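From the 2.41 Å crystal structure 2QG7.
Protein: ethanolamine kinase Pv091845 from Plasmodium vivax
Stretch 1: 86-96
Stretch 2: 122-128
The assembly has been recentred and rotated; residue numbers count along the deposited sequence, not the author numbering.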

# COMPACT_ATOMS: atom_id res chain seq x y z
N THR D 86 -26.27 -6.66 21.93
CA THR D 86 -27.30 -5.83 21.31
C THR D 86 -27.65 -6.35 19.89
O THR D 86 -28.82 -6.38 19.51
N LEU D 87 -26.63 -6.78 19.15
CA LEU D 87 -26.79 -7.41 17.82
C LEU D 87 -27.71 -8.63 17.87
O LEU D 87 -28.72 -8.68 17.14
N TYR D 88 -27.36 -9.57 18.76
CA TYR D 88 -28.09 -10.80 18.98
C TYR D 88 -29.53 -10.58 19.42
O TYR D 88 -30.40 -11.38 19.09
N ILE D 89 -29.77 -9.52 20.20
CA ILE D 89 -31.14 -9.15 20.59
C ILE D 89 -31.92 -8.67 19.34
O ILE D 89 -33.08 -9.05 19.13
N TYR D 90 -31.25 -7.85 18.51
CA TYR D 90 -31.83 -7.40 17.24
C TYR D 90 -32.16 -8.61 16.36
O TYR D 90 -33.20 -8.66 15.71
N CYS D 91 -31.25 -9.58 16.39
CA CYS D 91 -31.41 -10.85 15.68
C CYS D 91 -32.55 -11.72 16.18
O CYS D 91 -33.18 -12.41 15.37
N LYS D 92 -32.80 -11.70 17.48
CA LYS D 92 -33.95 -12.40 18.06
C LYS D 92 -35.25 -11.85 17.52
O LYS D 92 -36.21 -12.59 17.37
N TYR D 93 -35.30 -10.53 17.30
CA TYR D 93 -36.50 -9.85 16.79
C TYR D 93 -36.68 -10.07 15.29
O TYR D 93 -37.82 -10.11 14.80
N VAL D 94 -35.56 -10.18 14.57
CA VAL D 94 -35.58 -10.55 13.15
C VAL D 94 -36.26 -11.89 13.02
O VAL D 94 -37.19 -12.04 12.23
N MET D 95 -35.84 -12.84 13.85
CA MET D 95 -36.42 -14.18 13.85
C MET D 95 -37.87 -14.24 14.37
O MET D 95 -38.65 -15.13 14.00
N LEU D 96 -38.22 -13.31 15.24
CA LEU D 96 -39.54 -13.31 15.83
C LEU D 96 -40.60 -12.74 14.88
O LEU D 96 -41.72 -13.27 14.81
N ASN D 122 -21.30 -5.96 4.95
CA ASN D 122 -22.45 -6.67 5.51
C ASN D 122 -22.05 -7.21 6.87
O ASN D 122 -20.85 -7.36 7.16
N ILE D 123 -23.07 -7.49 7.69
CA ILE D 123 -22.89 -8.26 8.93
C ILE D 123 -23.64 -9.58 8.78
O ILE D 123 -24.84 -9.58 8.46
N LEU D 124 -22.92 -10.69 8.99
CA LEU D 124 -23.50 -12.03 8.89
C LEU D 124 -23.66 -12.73 10.24
O LEU D 124 -22.71 -12.85 11.01
N ILE D 125 -24.88 -13.19 10.50
CA ILE D 125 -25.17 -13.84 11.76
C ILE D 125 -25.83 -15.18 11.53
O ILE D 125 -26.94 -15.27 10.97
N LYS D 126 -25.10 -16.22 11.97
CA LYS D 126 -25.52 -17.62 11.95
C LYS D 126 -26.51 -17.90 13.11
O LYS D 126 -26.24 -17.56 14.26
N VAL D 127 -27.65 -18.48 12.77
CA VAL D 127 -28.72 -18.77 13.73
C VAL D 127 -28.86 -20.29 13.83
O VAL D 127 -29.14 -20.95 12.83
N LYS D 128 -28.66 -20.85 15.02
CA LYS D 128 -28.81 -22.30 15.23
C LYS D 128 -30.09 -22.61 16.00
O LYS D 128 -30.51 -21.82 16.84

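A helix laid across a β-strand generally meets it through one stripe of side chains, spaced three to four residues apart on the helix and every second residue on the strand. Helix 86-96 and strand 122-128 of this kinase illustrate the rule, their axes crossing at -64° and approaching to 10.5 Å. Leu-87, Cys-91 and Met-95 point toward the strand; Ile-123, Ile-125 and Val-127 answer from the alternate positions.

Ile-125 covers the most surface. Its chi1 is m, but chi2, at 91°, lies between wells. From this central position it meets three helix residues: its CD1 lies 4.0 Å from Leu-87 CD1, while its CG2 sits 3.9 Å from Cys-91 SG and 4.3 Å from Tyr-88 CE2. Cys-91 adopts m; Tyr-88, also m, starts out sideways yet brings its ring obliquely to that methyl.

Val-127, in the t rotamer, ranks second and places CG1 4.2 Å from CG of Met-95, whose three chi angles are all m. Toward the other end, Leu-87 (t, p) extends CD1 to within 4.4 Å of CG2 of Ile-123 (m, t).

No hydrogen bond crosses the interface, and all the side-chain contacts between the two stretches are apolar; Tyr-88 OH finds its partner just beyond the stretches. Leu-124, meanwhile, points away, as strand alternation requires.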

# COMPACT_ATOMS: atom_id res chain seq x y z
CB THR D 86 -26.89 -4.32 21.29
OG1 THR D 86 -26.44 -3.93 22.59
CG2 THR D 86 -28.09 -3.44 20.92
CB LEU D 87 -25.42 -7.81 17.27
CG LEU D 87 -25.39 -8.70 16.03
CD1 LEU D 87 -25.92 -7.93 14.80
CD2 LEU D 87 -23.98 -9.18 15.81
CB TYR D 88 -27.36 -11.70 19.99
CG TYR D 88 -25.98 -12.15 19.58
CD1 TYR D 88 -25.04 -12.54 20.53
CD2 TYR D 88 -25.59 -12.19 18.24
CE1 TYR D 88 -23.75 -12.96 20.15
CE2 TYR D 88 -24.30 -12.61 17.85
CZ TYR D 88 -23.39 -12.99 18.81
OH TYR D 88 -22.14 -13.38 18.43
CB ILE D 89 -31.16 -8.05 21.68
CG1 ILE D 89 -30.54 -8.55 22.98
CG2 ILE D 89 -32.58 -7.52 21.92
CD1 ILE D 89 -30.05 -7.44 23.92
CB TYR D 90 -30.89 -6.41 16.51
CG TYR D 90 -31.61 -5.64 15.39
CD1 TYR D 90 -32.45 -4.55 15.68
CD2 TYR D 90 -31.49 -6.02 14.04
CE1 TYR D 90 -33.14 -3.86 14.68
CE2 TYR D 90 -32.16 -5.33 13.03
CZ TYR D 90 -32.98 -4.25 13.36
OH TYR D 90 -33.64 -3.57 12.35
CB CYS D 91 -30.10 -11.63 15.71
SG CYS D 91 -28.91 -10.90 14.58
CB LYS D 92 -33.98 -12.25 19.58
CG LYS D 92 -33.13 -13.23 20.35
CD LYS D 92 -33.07 -12.83 21.82
CE LYS D 92 -34.32 -13.28 22.57
NZ LYS D 92 -34.18 -13.03 24.04
CB TYR D 93 -36.45 -8.35 17.08
CG TYR D 93 -36.32 -7.96 18.52
CD1 TYR D 93 -36.78 -8.79 19.55
CD2 TYR D 93 -35.75 -6.73 18.87
CE1 TYR D 93 -36.66 -8.43 20.89
CE2 TYR D 93 -35.61 -6.35 20.22
CZ TYR D 93 -36.07 -7.21 21.22
OH TYR D 93 -35.95 -6.84 22.54
CB VAL D 94 -34.15 -10.54 12.50
CG1 VAL D 94 -34.17 -11.16 11.12
CG2 VAL D 94 -33.60 -9.09 12.41
CB MET D 95 -35.54 -15.16 14.66
CG MET D 95 -34.14 -15.46 14.02
SD MET D 95 -34.11 -15.83 12.23
CE MET D 95 -35.17 -17.33 12.07
CB LEU D 96 -39.53 -12.56 17.18
CG LEU D 96 -40.82 -12.37 18.01
CD1 LEU D 96 -41.39 -13.69 18.56
CD2 LEU D 96 -40.54 -11.39 19.13
CB ASN D 122 -22.82 -7.87 4.62
CG ASN D 122 -23.06 -7.48 3.15
OD1 ASN D 122 -22.56 -8.16 2.22
ND2 ASN D 122 -23.84 -6.39 2.92
CB ILE D 123 -23.38 -7.48 10.16
CG1 ILE D 123 -22.76 -6.07 10.14
CG2 ILE D 123 -23.05 -8.25 11.44
CD1 ILE D 123 -23.52 -5.00 10.96
CB LEU D 124 -22.67 -12.93 7.96
CG LEU D 124 -22.89 -12.72 6.46
CD1 LEU D 124 -21.86 -13.51 5.65
CD2 LEU D 124 -24.33 -13.06 6.07
CB ILE D 125 -26.03 -12.96 12.74
CG1 ILE D 125 -25.46 -11.52 12.84
CG2 ILE D 125 -26.16 -13.63 14.13
CD1 ILE D 125 -26.06 -10.54 11.80
CB LYS D 126 -24.27 -18.51 12.08
CG LYS D 126 -24.52 -19.99 12.50
CD LYS D 126 -23.19 -20.77 12.52
CE LYS D 126 -23.48 -22.29 12.44
NZ LYS D 126 -22.27 -23.17 12.45
CB VAL D 127 -30.08 -18.16 13.27
CG1 VAL D 127 -31.17 -18.38 14.33
CG2 VAL D 127 -29.94 -16.70 12.93
CB LYS D 128 -27.59 -22.90 15.95
CG LYS D 128 -26.22 -22.47 15.37
CD LYS D 128 -25.10 -23.38 15.96
CE LYS D 128 -23.74 -22.62 15.97
NZ LYS D 128 -22.55 -23.77 16.15